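Local structure of HMG-CoA Lyase (Bacillus subtilis subsp. subtilis, 1YDO) at residues D16-E21 / L237-P241; N128-Q132 / F169-E173; Y3-I9 / M262-V268; A183-E189 / A217-T221. The protein belongs to the HMGL-like family, whose members share a TIM-barrel fold of parallel strands ringed by helices, and forms an assembly of two subunits. All coordinates share one frame; numbering follows the deposited sequence.

Contact 1 of 4, residues D16-E21 / L237-P241; sequences DGLQNE and LGGCP
Glu21 and Asn20 reach across to the backbone of Gly238 and Gly239, Glu21 by its carboxylate and Asn20 by its amide N-H. The Glu21 chain has CG anti to its carbonyl carbon (chi1 -74°) and bends at chi2 (-63°), which turns the carboxylate to the Gly238 N-H. There OE2 accepts the Gly238 N-H at 2.9 Å through its anti lone pair, the one facing away from OE1. The other oxygen, OE1, is held separately by a salt bridge to Lys286, so two partners fix the rotation of the carboxylate. Asn20 gives a straighter bond: its ND2 lies 2.9 Å from Gly239 O, with the N-H...O angle at 173°, and approaches almost along the C=O axis while the acceptor stays in the amide plane. The backbone adds a weak return bond from Gly239 N to Asn20 O. Two connections that follow neighbouring barrel strands meet here: the end of helix 13-17 with its 3-10 turn, after strand 8-11, and the segment after strand 229-232, the first and last strands of the barrel. The two backbones come closest at two glycines, with Gly17 CA 4.0 Å from Gly238 CA. Gly238 has a positive phi, which suits a glycine. Apolar contacts accompany the polar ones. Leu237 CD1 meets Leu18 CD1 at 3.5 Å, while its other branch, CD2, packs 3.5 Å from Glu21 CG, the two side chains crossing at about a right angle. Trp33 of helix 27-38 covers both leucines, and Ile280 and Met284 of helix 270-284 close over Leu237.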
# COMPACT_ATOMS: atom_id res chain seq x y z
N ASP A 16 -11.78 -4.77 16.13
CA ASP A 16 -12.00 -5.18 14.72
C ASP A 16 -10.92 -6.16 14.26
O ASP A 16 -11.15 -6.98 13.38
CB ASP A 16 -12.00 -3.95 13.80
CG ASP A 16 -12.68 -4.23 12.46
OD1 ASP A 16 -12.73 -3.31 11.61
OD2 ASP A 16 -13.17 -5.36 12.26
N GLY A 17 -9.74 -6.06 14.88
CA GLY A 17 -8.67 -6.96 14.52
C GLY A 17 -8.79 -8.32 15.16
O GLY A 17 -8.74 -9.34 14.47
N LEU A 18 -8.97 -8.35 16.46
CA LEU A 18 -9.06 -9.65 17.13
C LEU A 18 -10.31 -10.45 16.78
O LEU A 18 -10.25 -11.68 16.70
CB LEU A 18 -8.93 -9.46 18.64
CG LEU A 18 -7.52 -9.66 19.21
CD1 LEU A 18 -6.44 -9.39 18.18
CD2 LEU A 18 -7.35 -8.75 20.40
N GLN A 19 -11.44 -9.78 16.56
CA GLN A 19 -12.66 -10.49 16.23
C GLN A 19 -12.65 -11.00 14.80
O GLN A 19 -13.57 -11.71 14.38
CB GLN A 19 -13.91 -9.62 16.43
CG GLN A 19 -14.14 -8.55 15.38
CD GLN A 19 -15.54 -7.96 15.46
OE1 GLN A 19 -16.50 -8.58 15.02
NE2 GLN A 19 -15.66 -6.77 16.04
N ASN A 20 -11.61 -10.64 14.06
CA ASN A 20 -11.49 -11.08 12.67
C ASN A 20 -10.35 -12.10 12.50
O ASN A 20 -9.98 -12.47 11.38
CB ASN A 20 -11.29 -9.86 11.76
CG ASN A 20 -12.62 -9.24 11.29
OD1 ASN A 20 -13.47 -8.86 12.09
ND2 ASN A 20 -12.79 -9.13 9.97
N GLU A 21 -9.80 -12.55 13.62
CA GLU A 21 -8.74 -13.54 13.58
C GLU A 21 -9.25 -14.88 14.11
O GLU A 21 -9.83 -14.95 15.20
CB GLU A 21 -7.57 -13.06 14.41
CG GLU A 21 -6.78 -11.95 13.74
CD GLU A 21 -6.14 -12.40 12.43
OE1 GLU A 21 -5.89 -13.61 12.28
OE2 GLU A 21 -5.85 -11.54 11.56
N LEU A 237 -3.79 -6.54 11.85
CA LEU A 237 -4.64 -7.60 12.35
C LEU A 237 -5.99 -7.58 11.68
O LEU A 237 -6.45 -6.53 11.22
CB LEU A 237 -4.83 -7.48 13.85
CG LEU A 237 -3.87 -8.30 14.70
CD1 LEU A 237 -4.01 -7.89 16.16
CD2 LEU A 237 -4.15 -9.78 14.51
N GLY A 238 -6.63 -8.74 11.64
CA GLY A 238 -7.95 -8.83 11.06
C GLY A 238 -7.98 -9.06 9.56
O GLY A 238 -7.62 -8.19 8.77
N GLY A 239 -8.42 -10.26 9.18
CA GLY A 239 -8.51 -10.59 7.78
C GLY A 239 -9.87 -10.19 7.27
O GLY A 239 -10.76 -9.86 8.06
N CYS A 240 -10.04 -10.20 5.95
CA CYS A 240 -11.32 -9.84 5.35
C CYS A 240 -12.15 -11.11 5.18
O CYS A 240 -11.75 -12.03 4.48
CB CYS A 240 -11.08 -9.17 3.99
SG CYS A 240 -12.56 -8.44 3.25
N PRO A 241 -13.32 -11.17 5.85
CA PRO A 241 -14.20 -12.35 5.76
C PRO A 241 -14.73 -12.58 4.35
O PRO A 241 -15.05 -13.71 3.98
CB PRO A 241 -15.31 -12.03 6.76
CG PRO A 241 -15.39 -10.55 6.72
CD PRO A 241 -13.93 -10.13 6.70

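Contact 2 of 4, residues N128-Q132 / F169-E173; sequences NNDAQ and FGISE
Phe169 meets Asn128 through its backbone and CB, while its ring leads away along helix 117-133 to pack on Leu121 and Lys125. The carbonyl of Phe169 lies 3.1 Å from Asn128 ND2, but the angle is too poor for a hydrogen bond, and CB sits 3.8 Å from the same nitrogen. The stronger polar tie of Asn128 is elsewhere, from OD1 to the hydroxyl of Thr138. With CG swung opposite the backbone N (chi1 169°), the amide is carried off the helix and in between Thr138 and the passing chain. Gly170 comes next, with positive phi, as the residue that ends helix 156-169 in a Schellman motif. Its carbonyl receives the one hydrogen bond across the contact, from Gln132 NE2 at 2.7 Å. Gln132 runs extended beyond CG to deliver it, yet the bond is far from ideal: the N-H...O angle is 145° and the donor stands 52° above the carbonyl plane, off either lone pair. Ile171 turns its CB away from the helix, and of its side chain CG2 comes nearest Asn128, 4.1 Å from OD1, the two side chains crossing at about a right angle. Ile171 also packs on Thr138 and Ala140 of strand 137-143. Ser172 barely grazes Gln132, but its backbone bonds to Thr138, and Glu173 continues with a bond to Ala140 and a salt bridge to Lys10. The arrangement is that of an alpha-to-beta loop of a TIM barrel, where the chain leaves one outer helix, passes the end of the neighbouring helix and enters the parallel strand 174-177.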
# COMPACT_ATOMS: atom_id res chain seq x y z
N ASN A 128 -27.81 6.01 21.13
CA ASN A 128 -26.93 7.18 21.24
C ASN A 128 -27.44 8.11 22.33
O ASN A 128 -26.66 8.64 23.12
CB ASN A 128 -26.90 7.93 19.90
CG ASN A 128 -26.22 9.29 20.00
OD1 ASN A 128 -25.04 9.39 20.33
ND2 ASN A 128 -26.98 10.36 19.73
N ASN A 129 -28.75 8.28 22.36
CA ASN A 129 -29.40 9.15 23.34
C ASN A 129 -29.05 8.73 24.78
O ASN A 129 -28.67 9.57 25.61
CB ASN A 129 -30.92 9.12 23.11
CG ASN A 129 -31.67 10.16 23.93
OD1 ASN A 129 -31.95 9.96 25.11
ND2 ASN A 129 -32.00 11.30 23.30
N ASP A 130 -29.17 7.44 25.06
CA ASP A 130 -28.87 6.93 26.40
C ASP A 130 -27.37 7.01 26.71
O ASP A 130 -26.96 7.24 27.85
CB ASP A 130 -29.34 5.47 26.55
CG ASP A 130 -30.84 5.31 26.34
OD1 ASP A 130 -31.59 6.31 26.51
OD2 ASP A 130 -31.27 4.17 26.02
N ALA A 131 -26.56 6.81 25.68
CA ALA A 131 -25.12 6.87 25.87
C ALA A 131 -24.70 8.25 26.34
O ALA A 131 -24.07 8.39 27.37
CB ALA A 131 -24.43 6.52 24.58
N GLN A 132 -25.07 9.27 25.57
CA GLN A 132 -24.70 10.64 25.90
C GLN A 132 -25.27 11.04 27.25
O GLN A 132 -24.60 11.68 28.06
CB GLN A 132 -25.20 11.60 24.82
CG GLN A 132 -24.73 11.20 23.42
CD GLN A 132 -24.92 12.29 22.36
OE1 GLN A 132 -26.00 12.86 22.21
NE2 GLN A 132 -23.86 12.56 21.61
N PHE A 169 -28.90 12.73 15.14
CA PHE A 169 -29.08 12.09 16.44
C PHE A 169 -28.20 12.73 17.52
O PHE A 169 -28.56 12.77 18.69
CB PHE A 169 -28.76 10.59 16.35
CG PHE A 169 -29.71 9.80 15.48
CD1 PHE A 169 -29.40 8.48 15.11
CD2 PHE A 169 -30.90 10.35 15.03
CE1 PHE A 169 -30.27 7.73 14.30
CE2 PHE A 169 -31.78 9.61 14.22
CZ PHE A 169 -31.46 8.30 13.86
N GLY A 170 -27.03 13.24 17.12
CA GLY A 170 -26.15 13.87 18.08
C GLY A 170 -24.79 13.22 18.18
O GLY A 170 -24.00 13.55 19.08
N ILE A 171 -24.49 12.30 17.28
CA ILE A 171 -23.20 11.62 17.29
C ILE A 171 -22.09 12.66 17.15
O ILE A 171 -22.33 13.77 16.71
CB ILE A 171 -23.08 10.63 16.13
CG1 ILE A 171 -23.31 11.37 14.81
CG2 ILE A 171 -24.07 9.48 16.32
CD1 ILE A 171 -23.03 10.52 13.58
N SER A 172 -20.88 12.29 17.52
CA SER A 172 -19.79 13.25 17.44
C SER A 172 -18.87 13.04 16.23
O SER A 172 -18.23 13.98 15.75
CB SER A 172 -18.97 13.19 18.72
OG SER A 172 -19.82 13.35 19.85
N GLU A 173 -18.83 11.81 15.73
CA GLU A 173 -17.98 11.46 14.60
C GLU A 173 -18.58 10.32 13.78
O GLU A 173 -18.99 9.31 14.33
CB GLU A 173 -16.62 11.05 15.10
CG GLU A 173 -15.56 11.04 14.05
CD GLU A 173 -14.17 11.02 14.66
OE1 GLU A 173 -13.70 9.92 15.01
OE2 GLU A 173 -13.58 12.10 14.82

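Contact 3 of 4, residues Y3-I9 / M262-V268; sequences YPKKVTI and MDIKTNV
A single parallel beta bridge, Lys6 with Lys265, joins the N-terminal lead into barrel strand 8-11 to the linker between helices 252-261 and 270-284. Lys265 N donates to Lys5 O at 2.9 Å, and Val7 N donates to Lys265 O at 3.0 Å, so both backbone polar groups of Lys265 pair with the residues flanking Lys6, the pattern of a parallel bridge. The side chain of Lys6, bent at chi2 (-75°), brings CG and CD past Lys265 O, CD at 3.2 Å. A water accepts from Ile9 N at 2.7 Å and is also joined, weakly, to Lys6 NZ and Thr266 O. Ile264 CG2 packs 3.9 Å from Val7 CG2, while Ile264 CD1 touches Tyr3 CB. Met262, present as selenomethionine, sets its CE methyl over one face of the Tyr3 ring, though how closely is doubtful; SE stands farther off, 5.1 Å from the ring centroid, in a Met-aromatic contact. Further along, Ile9 CD1 meets Val268 CG2 at 4.1 Å. Tyr3, Pro4 and Val7 also lean on helix 215-225, Tyr3 touches Glu189 of the second subunit, Ile9 and Thr266 pack against helix 252-261, and Val7 touches Phe230 of strand 229-232, to which Thr8 bonds through its backbone.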
# COMPACT_ATOMS: atom_id res chain seq x y z
N TYR A 3 -1.07 19.58 2.85
CA TYR A 3 -1.45 18.54 3.81
C TYR A 3 -1.54 19.11 5.22
O TYR A 3 -0.76 19.98 5.60
CB TYR A 3 -0.44 17.39 3.78
CG TYR A 3 -0.36 16.67 2.46
CD1 TYR A 3 0.74 16.84 1.62
CD2 TYR A 3 -1.39 15.84 2.03
CE1 TYR A 3 0.81 16.19 0.38
CE2 TYR A 3 -1.33 15.20 0.79
CZ TYR A 3 -0.23 15.37 -0.03
OH TYR A 3 -0.17 14.73 -1.25
N PRO A 4 -2.51 18.63 6.01
CA PRO A 4 -2.71 19.08 7.38
C PRO A 4 -1.47 18.90 8.25
O PRO A 4 -0.61 18.09 7.93
CB PRO A 4 -3.88 18.23 7.85
CG PRO A 4 -3.72 16.99 7.04
CD PRO A 4 -3.44 17.55 5.68
N LYS A 5 -1.39 19.66 9.33
CA LYS A 5 -0.23 19.58 10.23
C LYS A 5 -0.33 18.43 11.21
O LYS A 5 0.69 17.83 11.57
CB LYS A 5 -0.08 20.90 11.01
CG LYS A 5 0.40 22.08 10.17
CD LYS A 5 1.84 21.90 9.71
CE LYS A 5 2.33 23.06 8.86
NZ LYS A 5 3.76 22.86 8.48
N LYS A 6 -1.54 18.12 11.65
CA LYS A 6 -1.74 17.05 12.60
C LYS A 6 -2.95 16.21 12.22
O LYS A 6 -3.97 16.72 11.74
CB LYS A 6 -1.91 17.65 14.01
CG LYS A 6 -1.46 16.75 15.15
CD LYS A 6 -2.46 15.63 15.40
CE LYS A 6 -2.02 14.72 16.55
NZ LYS A 6 -3.09 13.75 16.95
N VAL A 7 -2.83 14.90 12.40
CA VAL A 7 -3.89 13.97 12.08
C VAL A 7 -4.04 12.92 13.15
O VAL A 7 -3.08 12.23 13.46
CB VAL A 7 -3.64 13.29 10.76
CG1 VAL A 7 -4.51 12.06 10.64
CG2 VAL A 7 -3.94 14.25 9.62
N THR A 8 -5.24 12.80 13.69
CA THR A 8 -5.51 11.82 14.73
C THR A 8 -5.90 10.46 14.18
O THR A 8 -6.87 10.33 13.43
CB THR A 8 -6.62 12.32 15.66
OG1 THR A 8 -7.45 13.25 14.96
CG2 THR A 8 -6.02 13.00 16.88
N ILE A 9 -5.13 9.44 14.55
CA ILE A 9 -5.38 8.07 14.12
C ILE A 9 -5.94 7.25 15.28
O ILE A 9 -5.43 7.31 16.40
CB ILE A 9 -4.10 7.37 13.64
CG1 ILE A 9 -3.21 7.08 14.82
CG2 ILE A 9 -3.35 8.21 12.63
CD1 ILE A 9 -2.29 5.96 14.56
N MSE A 262 5.77 12.52 5.93
CA MSE A 262 5.13 13.64 5.27
C MSE A 262 5.10 14.86 6.16
O MSE A 262 4.50 15.87 5.81
CB MSE A 262 3.70 13.28 4.85
CG MSE A 262 3.59 12.29 3.71
SE MSE A 262 1.72 11.84 3.29
CE MSE A 262 1.22 13.51 2.47
N ASP A 263 5.76 14.76 7.31
CA ASP A 263 5.81 15.85 8.30
C ASP A 263 4.45 16.19 8.90
O ASP A 263 4.12 17.36 9.11
CB ASP A 263 6.44 17.11 7.69
CG ASP A 263 7.93 16.97 7.47
OD1 ASP A 263 8.67 16.80 8.48
OD2 ASP A 263 8.37 17.04 6.28
N ILE A 264 3.68 15.15 9.18
CA ILE A 264 2.36 15.30 9.76
C ILE A 264 2.40 14.64 11.13
O ILE A 264 2.72 13.45 11.22
CB ILE A 264 1.30 14.61 8.90
CG1 ILE A 264 1.33 15.18 7.49
CG2 ILE A 264 -0.07 14.78 9.50
CD1 ILE A 264 0.42 14.47 6.53
N LYS A 265 2.07 15.38 12.19
CA LYS A 265 2.12 14.84 13.53
C LYS A 265 0.98 13.91 13.89
O LYS A 265 -0.18 14.22 13.62
CB LYS A 265 2.20 15.95 14.58
CG LYS A 265 3.54 16.67 14.61
CD LYS A 265 4.75 15.69 14.65
CE LYS A 265 4.72 14.72 15.86
NZ LYS A 265 3.93 13.46 15.66
N THR A 266 1.33 12.79 14.50
CA THR A 266 0.35 11.79 14.94
C THR A 266 0.56 11.55 16.43
O THR A 266 -0.21 10.84 17.07
CB THR A 266 0.53 10.45 14.20
OG1 THR A 266 1.71 9.80 14.68
CG2 THR A 266 0.66 10.68 12.70
N ASN A 267 1.60 12.15 16.98
CA ASN A 267 1.90 11.99 18.39
C ASN A 267 2.04 10.53 18.78
O ASN A 267 1.94 10.19 19.96
CB ASN A 267 0.83 12.64 19.26
CG ASN A 267 0.82 14.15 19.14
OD1 ASN A 267 1.87 14.81 19.17
ND2 ASN A 267 -0.37 14.72 19.04
N VAL A 268 2.28 9.68 17.79
CA VAL A 268 2.46 8.26 18.07
C VAL A 268 3.93 7.88 17.93
O VAL A 268 4.55 8.13 16.90
CB VAL A 268 1.64 7.41 17.11
CG1 VAL A 268 1.83 5.94 17.44
CG2 VAL A 268 0.19 7.79 17.24
O HOH W 1 -3.48 10.42 16.48

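Contact 4 of 4, residues A183-E189 / A217-T221; sequences ANPAQVE and ANMVT
Asn218, with CG turned away from its carbonyl carbon (chi1 -63°), swings its amide over the start of helix 185-196, while Thr221 (chi1 -60°) has OG1 anti to its carbonyl carbon and beside the Pro185 ring, which puts CG2 anti to the backbone N and facing Val188. The pair of helices belongs to the outer layer of the TIM barrel, one following strand 174-177 and the next following strand 204-207. Their segments 185-189 and 217-221 cross at -36°, with axes 8.5 Å apart. Asn218 ND2 donates to Ala183 O at 3.0 Å, from well above the carbonyl plane and with only a moderately straight N-H...O line; Thr214 OG1 shares this acceptor. Asn218 OD1 is turned to the chain between Asn184 and Pro185, where the proline nitrogen has no hydrogen to offer. One helical turn on, Val188 divides its branches: CG1 lies 3.8 Å from Asn218 CB, whereas CG2 rests on Thr221 CG2. That threonine methyl also touches Glu189 CB at 3.8 Å, the two side chains meeting at roughly a right angle. Phe208 covers Val188 and Asn218, and Pro185 packs on Val220 of the second subunit. Within the chain, the Pro185 ring rests its CG 4.0 Å from Ala217 CB.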
# COMPACT_ATOMS: atom_id res chain seq x y z
N ALA A 183 -12.06 0.43 -2.75
CA ALA A 183 -12.16 1.87 -2.95
C ALA A 183 -10.87 2.34 -3.58
O ALA A 183 -9.80 1.81 -3.28
CB ALA A 183 -12.37 2.58 -1.62
N ASN A 184 -10.97 3.32 -4.47
CA ASN A 184 -9.79 3.87 -5.14
C ASN A 184 -9.77 5.37 -4.89
O ASN A 184 -10.80 5.98 -4.61
CB ASN A 184 -9.85 3.62 -6.64
CG ASN A 184 -11.14 4.09 -7.23
OD1 ASN A 184 -12.09 3.32 -7.32
ND2 ASN A 184 -11.19 5.35 -7.63
N PRO A 185 -8.58 5.99 -5.00
CA PRO A 185 -8.40 7.43 -4.78
C PRO A 185 -9.38 8.27 -5.56
O PRO A 185 -9.69 9.39 -5.18
CB PRO A 185 -6.96 7.66 -5.23
CG PRO A 185 -6.30 6.35 -4.90
CD PRO A 185 -7.31 5.36 -5.39
N ALA A 186 -9.88 7.73 -6.65
CA ALA A 186 -10.82 8.49 -7.45
C ALA A 186 -12.19 8.45 -6.77
O ALA A 186 -12.87 9.46 -6.69
CB ALA A 186 -10.91 7.91 -8.85
N GLN A 187 -12.57 7.28 -6.28
CA GLN A 187 -13.85 7.10 -5.62
C GLN A 187 -13.91 7.86 -4.29
O GLN A 187 -14.91 8.50 -3.97
CB GLN A 187 -14.08 5.62 -5.37
CG GLN A 187 -15.53 5.22 -5.20
CD GLN A 187 -15.67 3.78 -4.75
OE1 GLN A 187 -14.95 2.89 -5.22
NE2 GLN A 187 -16.62 3.52 -3.83
N VAL A 188 -12.84 7.78 -3.52
CA VAL A 188 -12.83 8.47 -2.24
C VAL A 188 -12.88 9.98 -2.43
O VAL A 188 -13.26 10.73 -1.53
CB VAL A 188 -11.56 8.12 -1.38
CG1 VAL A 188 -11.43 6.63 -1.25
CG2 VAL A 188 -10.32 8.73 -1.99
N GLU A 189 -12.50 10.43 -3.62
CA GLU A 189 -12.50 11.86 -3.87
C GLU A 189 -13.90 12.35 -4.20
O GLU A 189 -14.34 13.36 -3.66
CB GLU A 189 -11.55 12.18 -5.02
CG GLU A 189 -11.23 13.64 -5.17
CD GLU A 189 -10.32 13.89 -6.36
OE1 GLU A 189 -9.23 13.27 -6.43
OE2 GLU A 189 -10.71 14.70 -7.23
N ALA A 217 -3.09 4.72 -0.19
CA ALA A 217 -3.34 5.52 -1.39
C ALA A 217 -4.61 6.31 -1.20
O ALA A 217 -4.67 7.51 -1.45
CB ALA A 217 -3.46 4.62 -2.59
N ASN A 218 -5.66 5.63 -0.77
CA ASN A 218 -6.90 6.31 -0.53
C ASN A 218 -6.71 7.32 0.58
O ASN A 218 -7.33 8.38 0.59
CB ASN A 218 -8.00 5.32 -0.14
CG ASN A 218 -8.30 4.33 -1.25
OD1 ASN A 218 -8.34 4.69 -2.43
ND2 ASN A 218 -8.51 3.07 -0.89
N MSE A 219 -5.85 7.01 1.52
CA MSE A 219 -5.63 7.93 2.63
C MSE A 219 -5.05 9.25 2.16
O MSE A 219 -5.42 10.31 2.67
CB MSE A 219 -4.69 7.30 3.61
CG MSE A 219 -4.85 7.87 4.96
SE MSE A 219 -4.10 6.57 6.13
CE MSE A 219 -5.37 5.11 5.86
N VAL A 220 -4.13 9.19 1.20
CA VAL A 220 -3.53 10.41 0.70
C VAL A 220 -4.61 11.30 0.10
O VAL A 220 -4.67 12.49 0.40
CB VAL A 220 -2.47 10.11 -0.37
CG1 VAL A 220 -2.04 11.40 -1.05
CG2 VAL A 220 -1.27 9.43 0.28
N THR A 221 -5.46 10.71 -0.74
CA THR A 221 -6.55 11.47 -1.35
C THR A 221 -7.40 12.12 -0.25
O THR A 221 -7.75 13.29 -0.35
CB THR A 221 -7.44 10.55 -2.20
OG1 THR A 221 -6.65 9.95 -3.22
CG2 THR A 221 -8.57 11.35 -2.84

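All four contacts belong to one TIM barrel. Of the four, contact 3 joins the parts farthest apart in sequence and encloses contact 1, within which contacts 2 and 4 follow in series. Contact 1 continues from strands 8-11 and 229-232, whereas contact 2 lies across the chain's centre, about 27 Å from it between centres. Contact 3 leads into strand 8-11, and helix 13-17 of contact 1 follows that strand. Contacts 3 and 4 are neighbours, about 18 Å apart between centres: Tyr3 OH lies 3.8 Å from Val220 CG1, and both reach the second subunit, so this flank of the barrel contributes to the dimer interface.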